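Local coordinates for periplasmic sugar-binding domain protein (Pseudomonas fluorescens Pf-5, PDB 3H75), which probably binds a carbohydrate in the periplasm, as bacterial solute-binding proteins do, at residues F8-N13 against S21-M26; M216-M221 against S243-Q248. One frame throughout, in Å; residues are numbered along the deposited sequence.

Contact 1 (F8-N13 against S21-M26); sequences FLNPGN and SYSQFM
Phe8 meets two side chains of the helix, Tyr22 and Met26, each crossing it at about a right angle. Its CG stands anti to the backbone N (chi1 172°), which carries the ring off the strand toward the helix side chains. The far end of that ring, CZ, lies 3.7 Å from Tyr22 CE2. The two ring planes are nearly parallel, 25° apart, yet slid so far that they barely overlap. The selenium of selenomethionine Met26 comes obliquely to the Phe8 ring, SE 3.5 Å from Phe8 CD2, a Met-aromatic contact, while a bend at chi3 (74°) carries CE back toward Phe8 CB. Nearer the strand's end Asn10 ND2 sits 2.9 Å from Ser23 OG; each is hydrogen-bonded to Trp19 O, and Ser23 OG to Tyr41 OH. The other end of the Asn10 amide closes an Asx turn, OD1 accepting from Gly12 N at 3.0 Å, in the carbonyl plane. Strand 5-10 and helix 17-33 open a beta-alpha-beta unit completed by strand 36-41, and the short segments run almost antiparallel. Strand 5-10 lies between strands 36-41 and 65-69, with Met67 of the latter touching both Phe8 and Met26.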
loop_
_atom_site.group_PDB
_atom_site.type_symbol
_atom_site.label_atom_id
_atom_site.label_comp_id
_atom_site.label_asym_id
_atom_site.label_seq_id
_atom_site.Cartn_x
_atom_site.Cartn_y
_atom_site.Cartn_z
ATOM N N PHE A 8 10.751 11.178 -7.030
ATOM C CA PHE A 8 9.649 10.660 -6.233
ATOM C C PHE A 8 9.866 11.009 -4.777
ATOM O O PHE A 8 10.936 10.748 -4.224
ATOM C CB PHE A 8 9.522 9.133 -6.378
ATOM C CG PHE A 8 8.518 8.512 -5.431
ATOM C CD1 PHE A 8 7.215 8.996 -5.362
ATOM C CD2 PHE A 8 8.875 7.449 -4.608
ATOM C CE1 PHE A 8 6.282 8.433 -4.488
ATOM C CE2 PHE A 8 7.946 6.876 -3.730
ATOM C CZ PHE A 8 6.653 7.370 -3.671
ATOM N N LEU A 9 8.853 11.612 -4.167
ATOM C CA LEU A 9 8.908 11.978 -2.754
ATOM C C LEU A 9 8.264 10.836 -1.964
ATOM O O LEU A 9 7.035 10.733 -1.872
ATOM C CB LEU A 9 8.165 13.299 -2.521
ATOM C CG LEU A 9 8.638 14.441 -3.432
ATOM C CD1 LEU A 9 7.881 15.718 -3.087
ATOM C CD2 LEU A 9 10.149 14.654 -3.274
ATOM N N ASN A 10 9.122 9.969 -1.429
ATOM C CA ASN A 10 8.725 8.799 -0.648
ATOM C C ASN A 10 8.409 9.256 0.784
ATOM O O ASN A 10 9.248 9.867 1.443
ATOM C CB ASN A 10 9.892 7.799 -0.653
ATOM C CG ASN A 10 9.492 6.430 -0.169
ATOM O OD1 ASN A 10 8.882 6.295 0.886
ATOM N ND2 ASN A 10 9.839 5.397 -0.940
ATOM N N PRO A 11 7.198 8.961 1.289
ATOM C CA PRO A 11 6.836 9.380 2.649
ATOM C C PRO A 11 7.414 8.569 3.806
ATOM O O PRO A 11 7.431 9.036 4.951
ATOM C CB PRO A 11 5.309 9.318 2.632
ATOM C CG PRO A 11 5.036 8.151 1.713
ATOM C CD PRO A 11 6.062 8.311 0.602
ATOM N N GLY A 12 7.894 7.364 3.519
ATOM C CA GLY A 12 8.394 6.531 4.597
ATOM C C GLY A 12 9.823 6.744 5.046
ATOM O O GLY A 12 10.488 7.690 4.632
ATOM N N ASN A 13 10.279 5.861 5.928
ATOM C CA ASN A 13 11.653 5.906 6.406
ATOM C C ASN A 13 12.497 5.129 5.401
ATOM O O ASN A 13 11.997 4.225 4.720
ATOM C CB ASN A 13 11.776 5.259 7.789
ATOM C CG ASN A 13 11.084 6.060 8.873
ATOM O OD1 ASN A 13 11.136 7.293 8.882
ATOM N ND2 ASN A 13 10.439 5.364 9.803
ATOM N N SER A 21 10.693 -1.392 -0.327
ATOM C CA SER A 21 10.308 -2.318 -1.386
ATOM C C SER A 21 9.669 -1.566 -2.552
ATOM O O SER A 21 9.864 -1.918 -3.717
ATOM C CB SER A 21 9.340 -3.373 -0.844
ATOM O OG SER A 21 10.022 -4.244 0.042
ATOM N N TYR A 22 8.911 -0.524 -2.225
ATOM C CA TYR A 22 8.246 0.304 -3.226
ATOM C C TYR A 22 9.349 0.967 -4.058
ATOM O O TYR A 22 9.290 0.981 -5.287
ATOM C CB TYR A 22 7.401 1.362 -2.513
ATOM C CG TYR A 22 6.393 2.104 -3.366
ATOM C CD1 TYR A 22 5.044 1.750 -3.355
ATOM C CD2 TYR A 22 6.774 3.215 -4.121
ATOM C CE1 TYR A 22 4.093 2.489 -4.062
ATOM C CE2 TYR A 22 5.833 3.958 -4.835
ATOM C CZ TYR A 22 4.495 3.596 -4.795
ATOM O OH TYR A 22 3.556 4.365 -5.437
ATOM N N SER A 23 10.356 1.505 -3.373
ATOM C CA SER A 23 11.480 2.159 -4.036
ATOM C C SER A 23 12.288 1.204 -4.906
ATOM O O SER A 23 12.626 1.528 -6.045
ATOM C CB SER A 23 12.416 2.790 -2.999
ATOM O OG SER A 23 11.801 3.891 -2.361
ATOM N N GLN A 24 12.594 0.026 -4.372
ATOM C CA GLN A 24 13.381 -0.945 -5.118
ATOM C C GLN A 24 12.683 -1.391 -6.393
ATOM O O GLN A 24 13.335 -1.589 -7.424
ATOM C CB GLN A 24 13.704 -2.162 -4.244
ATOM C CG GLN A 24 14.544 -1.823 -3.021
ATOM C CD GLN A 24 15.843 -1.125 -3.379
ATOM O OE1 GLN A 24 16.712 -1.704 -4.027
ATOM N NE2 GLN A 24 15.980 0.132 -2.958
ATOM N N PHE A 25 11.362 -1.545 -6.337
ATOM C CA PHE A 25 10.609 -1.954 -7.517
ATOM C C PHE A 25 10.692 -0.838 -8.562
ATOM O O PHE A 25 10.868 -1.102 -9.752
ATOM C CB PHE A 25 9.144 -2.235 -7.155
ATOM C CG PHE A 25 8.392 -2.991 -8.218
ATOM C CD1 PHE A 25 8.659 -4.337 -8.448
ATOM C CD2 PHE A 25 7.428 -2.358 -9.001
ATOM C CE1 PHE A 25 7.976 -5.047 -9.448
ATOM C CE2 PHE A 25 6.742 -3.057 -10.003
ATOM C CZ PHE A 25 7.019 -4.405 -10.223
HETATM N N MSE A 26 10.576 0.410 -8.111
HETATM C CA MSE A 26 10.661 1.551 -9.015
HETATM C C MSE A 26 12.038 1.638 -9.658
HETATM O O MSE A 26 12.153 1.912 -10.851
HETATM C CB MSE A 26 10.403 2.863 -8.272
HETATM C CG MSE A 26 8.973 3.093 -7.841
HETATM SE SE MSE A 26 8.792 4.811 -6.945
HETATM C CE MSE A 26 8.930 5.965 -8.489
#

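Contact 2 (M216-M221 against S243-Q248)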
loop_
_atom_site.group_PDB
_atom_site.type_symbol
_atom_site.label_atom_id
_atom_site.label_comp_id
_atom_site.label_asym_id
_atom_site.label_seq_id
_atom_site.Cartn_x
_atom_site.Cartn_y
_atom_site.Cartn_z
HETATM N N MSE A 216 2.039 -3.833 12.132
HETATM C CA MSE A 216 1.167 -3.811 13.295
HETATM C C MSE A 216 0.629 -5.198 13.625
HETATM O O MSE A 216 0.526 -5.558 14.791
HETATM C CB MSE A 216 0.026 -2.821 13.070
HETATM C CG MSE A 216 0.524 -1.388 12.928
HETATM SE SE MSE A 216 -0.860 -0.069 12.832
HETATM C CE MSE A 216 -1.739 -0.697 11.194
ATOM N N ALA A 217 0.299 -5.987 12.607
ATOM C CA ALA A 217 -0.197 -7.336 12.857
ATOM C C ALA A 217 0.867 -8.148 13.604
ATOM O O ALA A 217 0.565 -8.836 14.579
ATOM C CB ALA A 217 -0.559 -8.017 11.536
ATOM N N LEU A 218 2.115 -8.060 13.151
ATOM C CA LEU A 218 3.211 -8.786 13.790
ATOM C C LEU A 218 3.401 -8.341 15.243
ATOM O O LEU A 218 3.736 -9.151 16.110
ATOM C CB LEU A 218 4.499 -8.586 12.989
ATOM C CG LEU A 218 4.462 -9.220 11.599
ATOM C CD1 LEU A 218 5.688 -8.795 10.815
ATOM C CD2 LEU A 218 4.379 -10.737 11.719
ATOM N N GLY A 219 3.188 -7.055 15.505
ATOM C CA GLY A 219 3.312 -6.548 16.860
ATOM C C GLY A 219 2.202 -7.097 17.739
ATOM O O GLY A 219 2.446 -7.552 18.857
ATOM N N ALA A 220 0.972 -7.064 17.234
ATOM C CA ALA A 220 -0.162 -7.570 18.000
ATOM C C ALA A 220 -0.030 -9.067 18.234
ATOM O O ALA A 220 -0.450 -9.581 19.268
ATOM C CB ALA A 220 -1.474 -7.263 17.268
HETATM N N MSE A 221 0.549 -9.767 17.265
HETATM C CA MSE A 221 0.734 -11.207 17.383
HETATM C C MSE A 221 1.688 -11.560 18.515
HETATM O O MSE A 221 1.491 -12.557 19.205
HETATM C CB MSE A 221 1.246 -11.780 16.062
HETATM C CG MSE A 221 0.150 -11.940 15.015
HETATM SE SE MSE A 221 0.828 -12.208 13.226
HETATM C CE MSE A 221 1.602 -13.975 13.440
ATOM N N SER A 243 6.248 -7.912 3.951
ATOM C CA SER A 243 7.547 -7.993 4.610
ATOM C C SER A 243 7.938 -9.463 4.721
ATOM O O SER A 243 7.080 -10.345 4.800
ATOM C CB SER A 243 7.491 -7.374 6.006
ATOM O OG SER A 243 6.655 -8.125 6.866
ATOM N N PRO A 244 9.246 -9.746 4.727
ATOM C CA PRO A 244 9.708 -11.132 4.829
ATOM C C PRO A 244 9.072 -11.884 5.993
ATOM O O PRO A 244 8.630 -13.022 5.830
ATOM C CB PRO A 244 11.217 -10.978 4.990
ATOM C CG PRO A 244 11.505 -9.750 4.183
ATOM C CD PRO A 244 10.384 -8.820 4.590
ATOM N N GLU A 245 9.022 -11.249 7.161
ATOM C CA GLU A 245 8.449 -11.886 8.341
ATOM C C GLU A 245 6.956 -12.169 8.180
ATOM O O GLU A 245 6.462 -13.204 8.629
ATOM C CB GLU A 245 8.677 -11.019 9.581
ATOM C CG GLU A 245 8.600 -11.803 10.881
ATOM C CD GLU A 245 8.868 -10.946 12.099
ATOM O OE1 GLU A 245 9.714 -10.035 12.007
ATOM O OE2 GLU A 245 8.244 -11.193 13.152
ATOM N N ALA A 246 6.231 -11.250 7.548
ATOM C CA ALA A 246 4.798 -11.438 7.340
ATOM C C ALA A 246 4.544 -12.579 6.363
ATOM O O ALA A 246 3.625 -13.377 6.551
ATOM C CB ALA A 246 4.170 -10.150 6.816
ATOM N N LEU A 247 5.357 -12.653 5.313
ATOM C CA LEU A 247 5.204 -13.709 4.322
ATOM C C LEU A 247 5.446 -15.062 4.983
ATOM O O LEU A 247 4.715 -16.021 4.739
ATOM C CB LEU A 247 6.187 -13.503 3.166
ATOM C CG LEU A 247 5.958 -12.247 2.318
ATOM C CD1 LEU A 247 7.165 -12.018 1.432
ATOM C CD2 LEU A 247 4.693 -12.388 1.478
ATOM N N GLN A 248 6.470 -15.134 5.826
ATOM C CA GLN A 248 6.772 -16.384 6.509
ATOM C C GLN A 248 5.628 -16.757 7.445
ATOM O O GLN A 248 5.260 -17.925 7.545
ATOM C CB GLN A 248 8.066 -16.263 7.315
ATOM C CG GLN A 248 8.509 -17.575 7.964
ATOM C CD GLN A 248 8.851 -18.647 6.943
ATOM O OE1 GLN A 248 9.792 -18.497 6.163
ATOM N NE2 GLN A 248 8.083 -19.733 6.940
#
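The nearest CA pair across the segments is Leu218 and Ala246, 7.2 Å apart, where helix 214-226 passes the first turn of helix 244-252. Both helices belong to one domain of the two-domain alpha/beta periplasmic binding protein fold, the one built on the mixed sheet, and strand 236-240 links them in the chain order helix, strand, helix. Ser243 is the N-cap of the second helix: its OG accepts from Ala246 N at 3.2 Å, and the same oxygen bonds to Asp214 at the start of the first helix. Its chi1 of 66° sets OG between the backbone N and the carbonyl carbon, turned back over the opening turn where Ala246 N can reach it. Losing the hydroxyl to an alanine at this position is likely to leave Ala246 N without its capping acceptor and Asp214 without its link to the second helix.

Between the helices, the packing rests on one leucine. Leu218 CD1 enters the angle between Ser243, Glu245 and Ala246, 4.1 Å from Ser243 OG. The extended Glu245 stem runs past the leucine while its carboxylate forms a salt bridge with Arg189, a residue that Leu218 also touches. Leu218 CD1 lies 3.9 Å from Glu245 CB, and the other methyl, CD2, stands 4.1 Å from Glu245 OE2.

In the fold
The two contacts share no helix or strand: contact 1 belongs to the parallel sheet, contact 2 to the mixed one, so each sits in a different half of the two-domain architecture. Their centres are 20 Å apart and their nearest atoms about 6 Å, without touching. Contact 1 joins a strand to the helix that follows it, and all its touching residues are buried; aromatic rings and selenium dominate, with a few polar atoms at the strand's end. Contact 2 sets helix against helix farther from the chain centre, and it reaches the surface through an exposed glutamate. There, aliphatic packing works beside a helix cap, and the glutamate's charge is paired outside the two segments.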